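Local coordinates for TRAP dicarboxylate ABC transporter, substrate-binding protein (Roseobacter denitrificans, PDB 4OVQ) that binds beta-D-glucuronate in the periplasm, probably as the solute-binding protein that delivers it to a TRAP transporter, at residues 142-146 with 231-235; 206-212 with 224-230. All coordinates share one frame; numbering follows the deposited sequence.

How the interactions relate
Both interactions border the same ligand, beta-D-glucuronate, and their centres lie about 11 Å apart. Interaction 1 joins the two chain connections that run between the two larger sheets and brings Arg146 and Glu234 to the sugar. Interaction 2 lies inside the chain loop that interaction 1 closes, and adds Asn207 and Asn208, with Ser211 also lining the pocket. Strand 223-230 of interaction 2 leads directly into the 231-235 segment of interaction 1. The two also touch: Arg146 N lies 2.8 Å from Leu230 O, and Ala143 O lies 2.8 Å from Asn208 ND2, both probable hydrogen bonds. Glu206 of interaction 2 forms a salt bridge with Arg146, a second-shell link behind the ligand-binding arginine.

Interaction 1 of 2, residues 142-146 with 231-235; sequences DAGAR and IIPEC. With BDP (beta-D-glucopyranuronic acid), chain C.
Two crossovers between the two larger sheets, as in the hinge of type II periplasmic binding proteins, meet beside the glucuronate pocket. Ala145 CB packs on Ile231 CG1 at 3.8 Å. Ala143 CB faces the other segment and rests against both Ile232 O and the Glu234 carboxylate. No direct hydrogen bond crosses between the segments; two waters bridge them instead. One water accepts from Ala143 N and donates to Gly144 O and to Ile232 O, the last at 2.9 Å. A second water accepts from Ile232 N at 3.0 Å and lies near Gly144 O. Asp142 shapes the turn: Asp142 OD1 accepts from Gly144 N at 2.8 Å, an Asx turn, with the N-H on the anti side and well out of the carboxylate plane.

Each segment sends one charged side chain to the sugar. Arg146 bends at chi3 (66°), and its guanidinium meets the ligand with its edge. Arg146 NH1 donates to the ring oxygen O5 of the sugar at 3.0 Å, while NH2 donates to the carboxylate oxygen O6B in a nearly straight bond (169°). Two bonds thus fix the guanidinium against the sugar, and NE is paired with Glu206. Ile232 CD1 crosses the aliphatic part of Arg146 at a slant, 4.1 Å from Arg146 CD. Glu234 reaches the other end of the sugar. Glu234 OE2 accepts from sugar hydroxyl O2 at 2.5 Å and also from Asn88 ND2, and Asn86 ND2 donates to OE1.

The contact is buried near the centre of the chain. Segment 142-146 links strand 135-141 to strand 146-150, and segment 231-235 links strand 223-230 to strand 234-239. Asp142 and Pro233 pack on helix 111-118, Asp142 also touches the long helix 248-282, and Glu234 lies beside Tyr141 of strand 135-141.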
# COMPACT_ATOMS: atom_id res chain seq x y z
N ASP A 142 3.48 1.81 -7.56
CA ASP A 142 4.40 2.31 -6.53
C ASP A 142 3.62 3.05 -5.46
O ASP A 142 2.71 3.85 -5.77
CB ASP A 142 5.37 3.28 -7.22
CG ASP A 142 6.66 3.53 -6.45
OD1 ASP A 142 6.75 3.25 -5.24
OD2 ASP A 142 7.62 4.01 -7.10
N ALA A 143 3.96 2.81 -4.19
CA ALA A 143 3.47 3.64 -3.07
C ALA A 143 4.61 4.02 -2.16
O ALA A 143 4.40 4.39 -1.00
CB ALA A 143 2.38 2.92 -2.27
N GLY A 144 5.83 3.98 -2.70
CA GLY A 144 6.99 4.42 -1.97
C GLY A 144 7.23 3.69 -0.66
O GLY A 144 6.82 2.56 -0.48
N ALA A 145 8.02 4.35 0.19
CA ALA A 145 8.22 3.89 1.56
C ALA A 145 7.36 4.69 2.54
O ALA A 145 7.19 5.90 2.40
CB ALA A 145 9.66 4.02 1.96
N ARG A 146 6.86 3.99 3.56
CA ARG A 146 6.09 4.57 4.64
C ARG A 146 7.00 4.92 5.83
O ARG A 146 7.84 4.13 6.23
CB ARG A 146 5.00 3.57 5.11
CG ARG A 146 4.11 3.09 4.00
CD ARG A 146 3.14 2.00 4.47
NE ARG A 146 2.15 2.45 5.43
CZ ARG A 146 0.89 2.75 5.13
NH1 ARG A 146 0.49 2.81 3.87
NH2 ARG A 146 0.08 3.10 6.10
N ILE A 231 7.70 -0.89 2.95
CA ILE A 231 7.73 -0.59 1.53
C ILE A 231 6.77 -1.60 0.89
O ILE A 231 7.11 -2.75 0.64
CB ILE A 231 9.16 -0.70 0.97
CG1 ILE A 231 10.06 0.28 1.70
CG2 ILE A 231 9.17 -0.42 -0.51
CD1 ILE A 231 11.55 0.17 1.29
N ILE A 232 5.52 -1.16 0.71
CA ILE A 232 4.42 -2.02 0.32
C ILE A 232 3.93 -1.60 -1.07
O ILE A 232 3.63 -0.42 -1.28
CB ILE A 232 3.27 -1.86 1.35
CG1 ILE A 232 3.76 -2.17 2.76
CG2 ILE A 232 2.11 -2.73 0.97
CD1 ILE A 232 2.69 -2.02 3.83
N PRO A 233 3.84 -2.55 -2.01
CA PRO A 233 3.36 -2.20 -3.35
C PRO A 233 1.84 -2.18 -3.37
O PRO A 233 1.17 -2.64 -2.43
CB PRO A 233 3.86 -3.38 -4.20
CG PRO A 233 3.84 -4.54 -3.27
CD PRO A 233 4.26 -3.96 -1.94
N GLU A 234 1.29 -1.66 -4.45
CA GLU A 234 -0.13 -1.77 -4.68
C GLU A 234 -0.34 -2.48 -5.97
O GLU A 234 0.60 -2.74 -6.73
CB GLU A 234 -0.79 -0.38 -4.70
CG GLU A 234 -0.31 0.54 -3.58
CD GLU A 234 -1.33 1.58 -3.19
OE1 GLU A 234 -2.19 1.91 -4.03
OE2 GLU A 234 -1.20 2.06 -2.04
N CYS A 235 -1.58 -2.82 -6.24
CA CYS A 235 -1.91 -3.42 -7.51
C CYS A 235 -3.17 -2.80 -8.11
O CYS A 235 -3.95 -2.15 -7.41
CB CYS A 235 -2.07 -4.93 -7.34
SG CYS A 235 -3.54 -5.38 -6.37
C1 BDP C . -1.65 4.62 1.42
C2 BDP C . -2.22 3.61 0.45
C3 BDP C . -3.67 3.56 0.68
C4 BDP C . -3.95 3.15 2.09
C5 BDP C . -3.30 4.11 3.06
C6 BDP C . -3.51 3.72 4.53
O2 BDP C . -1.96 4.17 -0.88
O3 BDP C . -4.14 2.46 -0.17
O4 BDP C . -5.42 3.12 2.31
O5 BDP C . -1.90 4.22 2.81
O6A BDP C . -4.61 3.19 4.87
O1 BDP C . -0.26 4.75 1.32
O6B BDP C . -2.60 4.11 5.30
O HOH W 1 5.65 0.98 -2.81
O HOH W 2 4.30 1.62 0.55

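Interaction 2 of 2, residues 206-212 with 224-230. With BDP (beta-D-glucopyranuronic acid), chain C.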
# COMPACT_ATOMS: atom_id res chain seq x y z
N GLU A 206 1.65 6.62 10.02
CA GLU A 206 2.79 6.40 9.15
C GLU A 206 2.32 6.23 7.71
O GLU A 206 1.26 5.64 7.45
CB GLU A 206 3.62 5.21 9.63
CG GLU A 206 2.86 3.95 10.04
CD GLU A 206 2.43 3.07 8.85
OE1 GLU A 206 1.21 2.78 8.74
OE2 GLU A 206 3.31 2.66 8.04
N ASN A 207 3.09 6.79 6.77
CA ASN A 207 2.70 6.72 5.38
C ASN A 207 3.76 7.32 4.48
O ASN A 207 4.76 7.81 4.95
CB ASN A 207 1.36 7.41 5.14
CG ASN A 207 0.49 6.61 4.19
OD1 ASN A 207 0.94 6.30 3.09
ND2 ASN A 207 -0.71 6.23 4.61
N ASN A 208 3.53 7.23 3.18
CA ASN A 208 4.44 7.86 2.21
C ASN A 208 4.20 9.38 2.14
O ASN A 208 3.24 9.91 2.69
CB ASN A 208 4.24 7.20 0.85
CG ASN A 208 2.79 7.18 0.40
OD1 ASN A 208 2.08 8.17 0.47
ND2 ASN A 208 2.33 6.01 -0.07
N TRP A 209 5.09 10.10 1.45
CA TRP A 209 4.93 11.55 1.35
C TRP A 209 3.62 12.00 0.73
O TRP A 209 2.97 12.91 1.25
CB TRP A 209 6.07 12.22 0.57
CG TRP A 209 7.38 12.24 1.26
CD1 TRP A 209 8.45 11.45 0.98
CD2 TRP A 209 7.79 13.12 2.32
NE1 TRP A 209 9.50 11.77 1.80
CE2 TRP A 209 9.12 12.79 2.63
CE3 TRP A 209 7.15 14.13 3.04
CZ2 TRP A 209 9.85 13.46 3.64
CZ3 TRP A 209 7.87 14.78 4.05
CH2 TRP A 209 9.20 14.44 4.32
N PRO A 210 3.21 11.41 -0.40
CA PRO A 210 1.98 11.89 -1.03
C PRO A 210 0.69 11.72 -0.19
O PRO A 210 -0.22 12.55 -0.26
CB PRO A 210 1.93 11.10 -2.34
CG PRO A 210 3.36 10.76 -2.62
CD PRO A 210 3.93 10.46 -1.26
N SER A 211 0.61 10.65 0.59
CA SER A 211 -0.55 10.44 1.46
C SER A 211 -0.51 11.40 2.64
O SER A 211 -1.52 11.95 3.03
CB SER A 211 -0.58 9.02 2.00
OG SER A 211 -1.03 8.08 1.04
N TYR A 212 0.67 11.59 3.20
CA TYR A 212 0.86 12.50 4.34
C TYR A 212 0.39 13.89 3.93
O TYR A 212 -0.29 14.59 4.67
CB TYR A 212 2.34 12.53 4.70
CG TYR A 212 2.79 13.49 5.78
CD1 TYR A 212 2.22 13.47 7.05
CD2 TYR A 212 3.87 14.37 5.56
CE1 TYR A 212 2.68 14.31 8.04
CE2 TYR A 212 4.30 15.22 6.55
CZ TYR A 212 3.71 15.18 7.78
OH TYR A 212 4.18 16.03 8.75
N TYR A 224 7.82 14.64 10.66
CA TYR A 224 7.89 13.47 9.78
C TYR A 224 9.29 12.90 9.90
O TYR A 224 10.30 13.60 9.68
CB TYR A 224 7.58 13.87 8.34
CG TYR A 224 7.35 12.74 7.34
CD1 TYR A 224 8.42 12.20 6.63
CD2 TYR A 224 6.07 12.27 7.06
CE1 TYR A 224 8.21 11.18 5.69
CE2 TYR A 224 5.85 11.27 6.13
CZ TYR A 224 6.93 10.72 5.45
OH TYR A 224 6.72 9.74 4.51
N SER A 225 9.36 11.64 10.29
CA SER A 225 10.62 10.96 10.57
C SER A 225 10.81 9.80 9.61
O SER A 225 10.00 8.88 9.60
CB SER A 225 10.65 10.44 12.02
OG SER A 225 10.56 11.48 12.97
N LEU A 226 11.89 9.84 8.83
CA LEU A 226 12.13 8.92 7.73
C LEU A 226 12.61 7.54 8.14
O LEU A 226 13.72 7.11 7.80
CB LEU A 226 13.11 9.54 6.72
CG LEU A 226 12.51 10.72 5.96
CD1 LEU A 226 13.55 11.69 5.45
CD2 LEU A 226 11.66 10.24 4.79
N SER A 227 11.74 6.83 8.85
CA SER A 227 11.98 5.46 9.26
C SER A 227 11.95 4.52 8.07
O SER A 227 12.64 3.52 8.05
CB SER A 227 10.91 5.04 10.27
OG SER A 227 9.62 5.41 9.79
N GLN A 228 11.10 4.83 7.09
CA GLN A 228 10.97 3.98 5.92
C GLN A 228 10.88 2.50 6.31
O GLN A 228 11.54 1.63 5.73
CB GLN A 228 12.16 4.22 4.99
CG GLN A 228 12.21 5.65 4.48
CD GLN A 228 13.45 5.94 3.65
OE1 GLN A 228 14.53 5.39 3.90
NE2 GLN A 228 13.31 6.82 2.67
N HIS A 229 9.99 2.22 7.26
CA HIS A 229 9.86 0.92 7.90
C HIS A 229 9.04 -0.08 7.09
O HIS A 229 9.17 -1.29 7.32
CB HIS A 229 9.23 1.08 9.28
CG HIS A 229 7.97 1.89 9.27
ND1 HIS A 229 7.94 3.22 9.61
CD2 HIS A 229 6.70 1.55 8.94
CE1 HIS A 229 6.71 3.68 9.47
NE2 HIS A 229 5.94 2.68 9.06
N LEU A 230 8.19 0.41 6.19
CA LEU A 230 7.40 -0.46 5.32
C LEU A 230 7.52 0.05 3.89
O LEU A 230 7.44 1.28 3.66
CB LEU A 230 5.93 -0.43 5.76
CG LEU A 230 5.59 -1.22 7.04
CD1 LEU A 230 4.21 -0.85 7.58
CD2 LEU A 230 5.69 -2.72 6.78
C1 BDP C . -1.65 4.62 1.42
C2 BDP C . -2.22 3.61 0.45
C3 BDP C . -3.67 3.56 0.68
C4 BDP C . -3.95 3.15 2.09
C5 BDP C . -3.30 4.11 3.06
C6 BDP C . -3.51 3.72 4.53
O2 BDP C . -1.96 4.17 -0.88
O3 BDP C . -4.14 2.46 -0.17
O4 BDP C . -5.42 3.12 2.31
O5 BDP C . -1.90 4.22 2.81
O6A BDP C . -4.61 3.19 4.87
O1 BDP C . -0.26 4.75 1.32
O6B BDP C . -2.60 4.11 5.30
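His229 and Arg146 both grip Glu206 OE2. His229 NE2 donates to Glu206 OE2 at 2.8 Å, nearly straight at 163°. The oxygen lies close to the imidazole plane and is met on its anti side. The bend at chi2 (81°) swings the Glu206 carboxylate back to His229 NE2, while CB lies at the imidazole edge, in its plane. At the far side of that ring, ND1 shares a hydrogen bond with Ser227 OG. The imidazole is therefore held at both nitrogens. Leu230 CD1 packs near the same carboxylate oxygen.

Tyr224 is the centre of the apolar part. Tyr224 OH donates to Asn207 O at 2.8 Å. Its ring stacks face to face on the six-membered ring of Trp209, with centroids 3.9 Å apart and planes at 25°. The Tyr212 ring meets it obliquely, Tyr212 CD2 lying 3.4 Å from Tyr224 CD2. Leu226 CD2 completes the cluster at Trp209 CZ2.

Asn208 caps helix 209-214: Asn208 OD1 accepts from Ser211 N at 2.9 Å. Its ND2 donates to Ala143 O. Asn207 faces the ligand. Asn207 OD1 accepts from sugar O1 at 2.6 Å and also from Asn208 N, and Asn207 ND2 donates to ring oxygen O5 at 2.9 Å.

The chemistry implies a second shell behind the pocket. The Tyr224 bond holds the backbone of Asn207, whose side chain hydrogen-bonds the sugar at O1 and O5. The Glu206 carboxylate joins Arg146 to His229 and would probably offset part of the positive charge beside the ligand.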